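Local coordinates for protein endo-1,4-beta-xylanase (Pseudoalteromonas haloplanktis, PDB 1H12) that hydrolyses internal beta-1,4-xylosidic linkages of xylan as a cold-adapted family 8 glycoside hydrolase, at residues E78-G83 and D97-F102; G83-V88 and E146-F151. All coordinates share one frame; numbering follows the deposited sequence.

Contact 1. Residues E78-G83 and D97-F102; sequences EGQSWG and DNLWRF
Gln80 throws its CG anti to the backbone N (chi1 -165°) and then bends at chi2 (80°), which swings its amide across to Leu99 and Phe102 on the facing helix. The Gln80 and Leu99 side chains run at a slant to each other, the amide end coming close to Leu99 O: OE1 as modelled is 2.9 Å from Leu99 O, and with the amide turned over this may be a hydrogen bond. Leu99 CD2 is 3.9 Å from Gln80 CD. Phe102, one turn further on, also reaches the amide, its ring meeting it obliquely with CD1 4.2 Å from Gln80 CD. An alanine in place of Gln80 removes the amide and would probably open a gap beside Leu99 and Phe102 and leave Leu99 O without its close polar neighbour. Tyr63 of strand 58-66 touches both Gln80 and Phe102.

The second branch of Leu99 goes to Gly83, CD1 sitting 3.6 Å from Gly83 C. A CB on Gly83 would point toward helix 93-107 and crowd that methyl, so the glycine lets the leucine press on bare backbone. The segments run antiparallel at 148°, their axes 9.6 Å apart at closest. This buried pairing of two helices consecutive in the chain is consistent with the helical hairpins from which the (alpha/alpha)6 barrel of family 8 hydrolases is built.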
ATOM      1  N   GLU A  78       2.917   0.625   8.153  1.00  6.87           N
ATOM      2  CA  GLU A  78       2.683   0.237   6.775  1.00  7.27           C
ATOM      3  C   GLU A  78       3.017  -1.236   6.572  1.00  6.59           C
ATOM      4  O   GLU A  78       2.195  -2.029   6.134  1.00  7.17           O
ATOM      5  CB  GLU A  78       3.446   1.144   5.827  1.00  7.67           C
ATOM      6  CG  GLU A  78       2.722   2.471   5.623  1.00  8.16           C
ATOM      7  CD  GLU A  78       3.536   3.527   4.867  1.00  8.14           C
ATOM      8  OE1 GLU A  78       4.735   3.311   4.609  1.00  9.56           O
ATOM      9  OE2 GLU A  78       2.958   4.607   4.533  1.00  7.84           O
ATOM     10  N   GLY A  79       4.238  -1.618   6.930  1.00  7.09           N
ATOM     11  CA  GLY A  79       4.630  -3.005   6.702  1.00  7.28           C
ATOM     12  C   GLY A  79       3.773  -4.002   7.450  1.00  6.56           C
ATOM     13  O   GLY A  79       3.462  -5.074   6.942  1.00  7.13           O
ATOM     14  N   GLN A  80       3.408  -3.658   8.687  1.00  6.63           N
ATOM     15  CA  GLN A  80       2.564  -4.514   9.529  1.00  6.37           C
ATOM     16  C   GLN A  80       1.216  -4.755   8.842  1.00  6.41           C
ATOM     17  O   GLN A  80       0.734  -5.891   8.746  1.00  7.06           O
ATOM     18  CB  GLN A  80       2.398  -3.890  10.887  1.00  7.43           C
ATOM     19  CG  GLN A  80       1.860  -4.840  11.967  1.00  8.09           C
ATOM     20  CD  GLN A  80       3.005  -5.749  12.527  1.00 29.89           C
ATOM     21  OE1 GLN A  80       2.585  -6.559  13.469  1.00 10.53           O
ATOM     22  NE2 GLN A  80       4.082  -5.713  12.061  1.00 49.77           N
ATOM     23  N   SER A  81       0.589  -3.652   8.388  1.00  6.44           N
ATOM     24  CA  SER A  81      -0.713  -3.716   7.781  1.00  6.70           C
ATOM     25  C   SER A  81      -0.697  -4.405   6.426  1.00  6.73           C
ATOM     26  O   SER A  81      -1.638  -5.136   6.072  1.00  7.14           O
ATOM     27  CB  SER A  81      -1.287  -2.296   7.684  1.00  7.20           C
ATOM     28  OG  SER A  81      -0.660  -1.524   6.664  1.00  8.27           O
ATOM     29  N   TRP A  82       0.366  -4.223   5.667  1.00  6.71           N
ATOM     30  CA  TRP A  82       0.559  -4.908   4.403  1.00  7.09           C
ATOM     31  C   TRP A  82       0.706  -6.393   4.637  1.00  7.17           C
ATOM     32  O   TRP A  82       0.137  -7.220   3.888  1.00  7.74           O
ATOM     33  CB  TRP A  82       1.746  -4.339   3.633  1.00  6.99           C
ATOM     34  CG  TRP A  82       1.600  -2.923   3.204  1.00  7.03           C
ATOM     35  CD1 TRP A  82       0.442  -2.243   2.989  1.00  7.81           C
ATOM     36  CD2 TRP A  82       2.656  -1.992   2.945  1.00  7.19           C
ATOM     37  NE1 TRP A  82       0.725  -0.951   2.606  1.00  8.61           N
ATOM     38  CE2 TRP A  82       2.057  -0.769   2.571  1.00  7.94           C
ATOM     39  CE3 TRP A  82       4.049  -2.041   3.035  1.00  8.21           C
ATOM     40  CZ2 TRP A  82       2.792   0.364   2.274  1.00  8.95           C
ATOM     41  CZ3 TRP A  82       4.781  -0.921   2.751  1.00  9.62           C
ATOM     42  CH2 TRP A  82       4.152   0.261   2.354  1.00 10.13           C
ATOM     43  N   GLY A  83       1.449  -6.775   5.673  1.00  6.93           N
ATOM     44  CA  GLY A  83       1.600  -8.191   5.996  1.00  7.27           C
ATOM     45  C   GLY A  83       0.290  -8.847   6.387  1.00  6.92           C
ATOM     46  O   GLY A  83       0.011  -9.970   5.984  1.00  7.44           O
ATOM     47  N   ASP A  97      -3.165 -13.168  12.784  1.00  7.54           N
ATOM     48  CA  ASP A  97      -3.481 -12.934  14.183  1.00  7.58           C
ATOM     49  C   ASP A  97      -2.248 -12.503  14.972  1.00  7.57           C
ATOM     50  O   ASP A  97      -2.314 -11.650  15.837  1.00  7.81           O
ATOM     51  CB  ASP A  97      -4.092 -14.172  14.802  1.00  8.37           C
ATOM     52  CG  ASP A  97      -5.513 -14.430  14.383  1.00  9.54           C
ATOM     53  OD1 ASP A  97      -6.088 -13.601  13.642  1.00  9.35           O
ATOM     54  OD2 ASP A  97      -6.083 -15.478  14.778  1.00 12.27           O
ATOM     55  N   ASN A  98      -1.104 -13.099  14.659  1.00  7.64           N
ATOM     56  CA  ASN A  98       0.116 -12.739  15.339  1.00  8.01           C
ATOM     57  C   ASN A  98       0.536 -11.308  15.060  1.00  7.39           C
ATOM     58  O   ASN A  98       1.035 -10.590  15.931  1.00  8.00           O
ATOM     59  CB  ASN A  98       1.253 -13.730  15.026  1.00  8.35           C
ATOM     60  CG  ASN A  98       1.036 -15.117  15.599  1.00  8.54           C
ATOM     61  OD1 ASN A  98       0.255 -15.295  16.546  1.00  9.74           O
ATOM     62  ND2 ASN A  98       1.751 -16.086  15.034  1.00  9.28           N
ATOM     63  N   LEU A  99       0.362 -10.880  13.792  1.00  7.18           N
ATOM     64  CA  LEU A  99       0.650  -9.501  13.428  1.00  6.83           C
ATOM     65  C   LEU A  99      -0.353  -8.542  14.051  1.00  6.84           C
ATOM     66  O   LEU A  99       0.025  -7.462  14.529  1.00  7.48           O
ATOM     67  CB  LEU A  99       0.626  -9.336  11.893  1.00  7.24           C
ATOM     68  CG  LEU A  99       1.764 -10.015  11.131  1.00  7.19           C
ATOM     69  CD1 LEU A  99       1.513  -9.829   9.645  1.00  8.51           C
ATOM     70  CD2 LEU A  99       3.127  -9.460  11.506  1.00  8.40           C
ATOM     71  N   TRP A 100      -1.638  -8.864  14.025  1.00  7.14           N
ATOM     72  CA  TRP A 100      -2.651  -7.962  14.566  1.00  7.02           C
ATOM     73  C   TRP A 100      -2.501  -7.829  16.091  1.00  7.42           C
ATOM     74  O   TRP A 100      -2.617  -6.740  16.643  1.00  7.77           O
ATOM     75  CB  TRP A 100      -4.063  -8.403  14.161  1.00  7.25           C
ATOM     76  CG  TRP A 100      -5.147  -7.551  14.697  1.00  7.33           C
ATOM     77  CD1 TRP A 100      -6.218  -7.980  15.392  1.00  8.34           C
ATOM     78  CD2 TRP A 100      -5.245  -6.107  14.671  1.00  7.33           C
ATOM     79  NE1 TRP A 100      -6.982  -6.921  15.805  1.00  8.76           N
ATOM     80  CE2 TRP A 100      -6.399  -5.761  15.364  1.00  7.98           C
ATOM     81  CE3 TRP A 100      -4.478  -5.056  14.122  1.00  7.66           C
ATOM     82  CZ2 TRP A 100      -6.746  -4.427  15.602  1.00  9.02           C
ATOM     83  CZ3 TRP A 100      -4.840  -3.761  14.333  1.00  8.33           C
ATOM     84  CH2 TRP A 100      -5.962  -3.434  15.082  1.00  9.22           C
ATOM     85  N   ARG A 101      -2.154  -8.946  16.760  1.00  7.54           N
ATOM     86  CA  ARG A 101      -1.953  -8.875  18.181  1.00  7.82           C
ATOM     87  C   ARG A 101      -0.870  -7.871  18.526  1.00  7.65           C
ATOM     88  O   ARG A 101      -0.968  -7.095  19.495  1.00  8.28           O
ATOM     89  CB  ARG A 101      -1.584 -10.261  18.729  1.00  8.25           C
ATOM     90  CG  ARG A 101      -1.738 -10.397  20.245  1.00  8.98           C
ATOM     91  CD  ARG A 101      -1.214 -11.725  20.811  1.00  9.18           C
ATOM     92  NE  ARG A 101      -1.806 -12.841  20.090  1.00  9.15           N
ATOM     93  CZ  ARG A 101      -1.208 -13.579  19.156  1.00  8.89           C
ATOM     94  NH1 ARG A 101       0.107 -13.567  18.992  1.00  9.98           N
ATOM     95  NH2 ARG A 101      -1.952 -14.387  18.393  1.00 10.36           N
ATOM     96  N   PHE A 102       0.223  -7.891  17.750  1.00  7.53           N
ATOM     97  CA  PHE A 102       1.319  -6.946  17.957  1.00  7.49           C
ATOM     98  C   PHE A 102       0.875  -5.524  17.748  1.00  7.09           C
ATOM     99  O   PHE A 102       1.195  -4.612  18.517  1.00  8.12           O
ATOM    100  CB  PHE A 102       2.446  -7.286  16.985  1.00  7.62           C
ATOM    101  CG  PHE A 102       3.681  -6.432  17.151  1.00  7.60           C
ATOM    102  CD1 PHE A 102       3.777  -5.161  16.562  1.00  7.94           C
ATOM    103  CD2 PHE A 102       4.742  -6.896  17.902  1.00  8.55           C
ATOM    104  CE1 PHE A 102       4.881  -4.397  16.762  1.00  8.91           C
ATOM    105  CE2 PHE A 102       5.865  -6.096  18.082  1.00  9.10           C
ATOM    106  CZ  PHE A 102       5.918  -4.859  17.521  1.00  9.16           C
TER

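Contact 2. Residues G83-V88 and E146-F151; sequences GMTAAV and EEYFAF
Thr85 OG1 turns back to hydrogen-bond the backbone oxygen of Ser81, one turn earlier in its own helix, and at the same time meets Tyr148 across the contact. Its chi1 of -60° puts the hydroxyl beside the backbone N and CG2 anti to it, so the two branches are shared between two rings. OG1 lies in the plane of the Tyr148 ring at its edge, 3.4 Å from CD1. The methyl takes the other ring, also edge-on: Thr85 CG2 is 4.0 Å from Phe151 CE2.

The two helices run in nearly the same direction, 22° apart, with their axes approaching to 9.1 Å; such near-parallel helices, with the antiparallel helix 93-107 between them in the chain, are consistent with the alternating inner and outer helices of the (alpha/alpha)6 barrel of this family.

Met84 makes the other half of the contact, a Met-aromatic pair. Its chain crosses Phe149 at about a right angle and bends at chi3, and SD comes to the rim of the ring, 3.6 Å from Phe149 CD1 and 4.7 Å from the ring centroid. The sulfur stands 76° off the ring normal, an edge approach that sets it against ring hydrogens rather than over the pi face. CE lies beside it, 4.0 Å from Phe149 CD1. Ala152, further along helix 143-160, touches both Met84 and Thr85. Beyond the two segments, Phe208 stacks on Phe151 and meets Tyr148 edge-to-face.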
ATOM      1  N   GLY A  83       1.449  -6.775   5.673  1.00  6.93           N
ATOM      2  CA  GLY A  83       1.600  -8.191   5.996  1.00  7.27           C
ATOM      3  C   GLY A  83       0.290  -8.847   6.387  1.00  6.92           C
ATOM      4  O   GLY A  83       0.011  -9.970   5.984  1.00  7.44           O
ATOM      5  N   MET A  84      -0.525  -8.151   7.175  1.00  7.08           N
ATOM      6  CA  MET A  84      -1.856  -8.664   7.489  1.00  6.80           C
ATOM      7  C   MET A  84      -2.708  -8.833   6.237  1.00  6.73           C
ATOM      8  O   MET A  84      -3.456  -9.810   6.087  1.00  7.36           O
ATOM      9  CB  MET A  84      -2.566  -7.727   8.479  1.00  6.90           C
ATOM     10  CG  MET A  84      -2.036  -7.836   9.912  1.00  7.01           C
ATOM     11  SD  MET A  84      -2.574  -6.498  10.973  1.00  7.53           S
ATOM     12  CE  MET A  84      -4.365  -6.648  10.828  1.00  8.47           C
ATOM     13  N   THR A  85      -2.625  -7.873   5.336  1.00  6.62           N
ATOM     14  CA  THR A  85      -3.375  -7.925   4.105  1.00  6.77           C
ATOM     15  C   THR A  85      -2.974  -9.148   3.276  1.00  6.86           C
ATOM     16  O   THR A  85      -3.810  -9.881   2.765  1.00  7.75           O
ATOM     17  CB  THR A  85      -3.229  -6.615   3.341  1.00  7.25           C
ATOM     18  OG1 THR A  85      -3.718  -5.541   4.132  1.00  7.62           O
ATOM     19  CG2 THR A  85      -4.018  -6.628   2.052  1.00  8.52           C
ATOM     20  N   ALA A  86      -1.671  -9.369   3.149  1.00  7.43           N
ATOM     21  CA  ALA A  86      -1.218 -10.532   2.432  1.00  7.32           C
ATOM     22  C   ALA A  86      -1.718 -11.812   3.062  1.00  8.15           C
ATOM     23  O   ALA A  86      -2.161 -12.752   2.379  1.00  8.48           O
ATOM     24  CB  ALA A  86       0.313 -10.529   2.358  1.00  8.66           C
ATOM     25  N   ALA A  87      -1.629 -11.891   4.389  1.00  7.51           N
ATOM     26  CA  ALA A  87      -2.065 -13.098   5.093  1.00  7.92           C
ATOM     27  C   ALA A  87      -3.539 -13.397   4.851  1.00  7.17           C
ATOM     28  O   ALA A  87      -3.915 -14.532   4.594  1.00  8.30           O
ATOM     29  CB  ALA A  87      -1.737 -12.935   6.591  1.00  8.27           C
ATOM     30  N   VAL A  88      -4.425 -12.383   4.959  1.00  7.57           N
ATOM     31  CA  VAL A  88      -5.851 -12.677   4.797  1.00  7.61           C
ATOM     32  C   VAL A  88      -6.139 -13.127   3.375  1.00  7.56           C
ATOM     33  O   VAL A  88      -6.992 -13.997   3.164  1.00  8.26           O
ATOM     34  CB  VAL A  88      -6.759 -11.548   5.281  1.00  7.76           C
ATOM     35  CG1 VAL A  88      -6.715 -10.300   4.424  1.00  9.19           C
ATOM     36  CG2 VAL A  88      -8.193 -12.032   5.418  1.00  8.85           C
ATOM     37  N   GLU A 146      -3.324   2.577   8.952  1.00  6.72           N
ATOM     38  CA  GLU A 146      -4.668   2.404   9.469  1.00  6.84           C
ATOM     39  C   GLU A 146      -5.636   2.012   8.349  1.00  6.87           C
ATOM     40  O   GLU A 146      -6.515   1.168   8.579  1.00  6.91           O
ATOM     41  CB  GLU A 146      -5.165   3.692  10.155  1.00  7.39           C
ATOM     42  CG  GLU A 146      -4.553   3.983  11.511  1.00  7.56           C
ATOM     43  CD  GLU A 146      -3.194   4.675  11.571  1.00  7.41           C
ATOM     44  OE1 GLU A 146      -2.471   4.675  10.532  1.00  7.70           O
ATOM     45  OE2 GLU A 146      -2.882   5.211  12.645  1.00  8.10           O
ATOM     46  N   GLU A 147      -5.502   2.599   7.157  1.00  6.51           N
ATOM     47  CA  GLU A 147      -6.353   2.198   6.055  1.00  6.51           C
ATOM     48  C   GLU A 147      -6.253   0.707   5.757  1.00  6.44           C
ATOM     49  O   GLU A 147      -7.269   0.015   5.595  1.00  7.01           O
ATOM     50  CB  GLU A 147      -6.046   3.011   4.788  1.00  6.86           C
ATOM     51  CG  GLU A 147      -6.324   4.487   4.921  1.00  7.18           C
ATOM     52  CD  GLU A 147      -6.130   5.255   3.652  1.00  7.25           C
ATOM     53  OE1 GLU A 147      -4.999   5.056   3.050  1.00  8.34           O
ATOM     54  OE2 GLU A 147      -6.993   6.005   3.209  1.00  7.81           O
ATOM     55  N   TYR A 148      -5.019   0.207   5.619  1.00  6.60           N
ATOM     56  CA  TYR A 148      -4.813  -1.211   5.362  1.00  6.40           C
ATOM     57  C   TYR A 148      -5.240  -2.064   6.548  1.00  6.35           C
ATOM     58  O   TYR A 148      -5.756  -3.167   6.352  1.00  6.85           O
ATOM     59  CB  TYR A 148      -3.381  -1.514   4.938  1.00  6.44           C
ATOM     60  CG  TYR A 148      -3.097  -1.396   3.462  1.00  6.65           C
ATOM     61  CD1 TYR A 148      -3.262  -2.491   2.636  1.00  7.00           C
ATOM     62  CD2 TYR A 148      -2.655  -0.211   2.898  1.00  6.68           C
ATOM     63  CE1 TYR A 148      -2.925  -2.440   1.315  1.00  7.33           C
ATOM     64  CE2 TYR A 148      -2.359  -0.138   1.539  1.00  7.20           C
ATOM     65  CZ  TYR A 148      -2.487  -1.276   0.756  1.00  6.97           C
ATOM     66  OH  TYR A 148      -2.151  -1.267  -0.581  1.00  8.60           O
ATOM     67  N   PHE A 149      -5.025  -1.607   7.806  1.00  6.36           N
ATOM     68  CA  PHE A 149      -5.488  -2.387   8.919  1.00  6.52           C
ATOM     69  C   PHE A 149      -6.995  -2.584   8.846  1.00  6.33           C
ATOM     70  O   PHE A 149      -7.510  -3.688   9.056  1.00  7.20           O
ATOM     71  CB  PHE A 149      -5.174  -1.737  10.285  1.00  6.82           C
ATOM     72  CG  PHE A 149      -3.729  -1.765  10.761  1.00  7.14           C
ATOM     73  CD1 PHE A 149      -2.962  -2.924  10.715  1.00  7.34           C
ATOM     74  CD2 PHE A 149      -3.168  -0.660  11.365  1.00  7.58           C
ATOM     75  CE1 PHE A 149      -1.700  -2.958  11.236  1.00  7.51           C
ATOM     76  CE2 PHE A 149      -1.893  -0.697  11.895  1.00  7.67           C
ATOM     77  CZ  PHE A 149      -1.156  -1.860  11.821  1.00  7.29           C
ATOM     78  N   ALA A 150      -7.736  -1.482   8.591  1.00  6.60           N
ATOM     79  CA  ALA A 150      -9.197  -1.599   8.508  1.00  6.89           C
ATOM     80  C   ALA A 150      -9.614  -2.549   7.408  1.00  6.75           C
ATOM     81  O   ALA A 150     -10.496  -3.396   7.588  1.00  7.45           O
ATOM     82  CB  ALA A 150      -9.801  -0.234   8.280  1.00  7.75           C
ATOM     83  N   PHE A 151      -8.996  -2.392   6.244  1.00  6.65           N
ATOM     84  CA  PHE A 151      -9.258  -3.263   5.105  1.00  6.74           C
ATOM     85  C   PHE A 151      -9.013  -4.735   5.480  1.00  6.71           C
ATOM     86  O   PHE A 151      -9.846  -5.616   5.234  1.00  7.15           O
ATOM     87  CB  PHE A 151      -8.389  -2.842   3.927  1.00  7.22           C
ATOM     88  CG  PHE A 151      -8.561  -3.707   2.718  1.00  6.93           C
ATOM     89  CD1 PHE A 151      -9.694  -3.624   1.901  1.00  7.47           C
ATOM     90  CD2 PHE A 151      -7.588  -4.623   2.368  1.00  7.48           C
ATOM     91  CE1 PHE A 151      -9.878  -4.433   0.828  1.00  7.83           C
ATOM     92  CE2 PHE A 151      -7.733  -5.436   1.275  1.00  7.91           C
ATOM     93  CZ  PHE A 151      -8.895  -5.353   0.497  1.00  8.18           C
TER

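Contacts 1 and 2 use successive parts of helix 77-89, share Gly83, and have their centres about 7 Å apart. Along the chain the order is 78-83, 83-88, 97-102, 146-151, so the two alternate: the helix packs against 93-107, antiparallel, and against 143-160, near-parallel, the two sets of contacts overlapping along it. The two interfaces also touch directly, Leu99 CD1 lying 3.6 Å from Met84 N and Ser81 CB 3.5 Å from Phe149 CD1. Helix 77-89 thus packs against both helices at once, on adjoining faces, while Trp82 turns to helix 379-392; the buried core joins an antiparallel pair to a near-parallel one inside the family 8 catalytic fold.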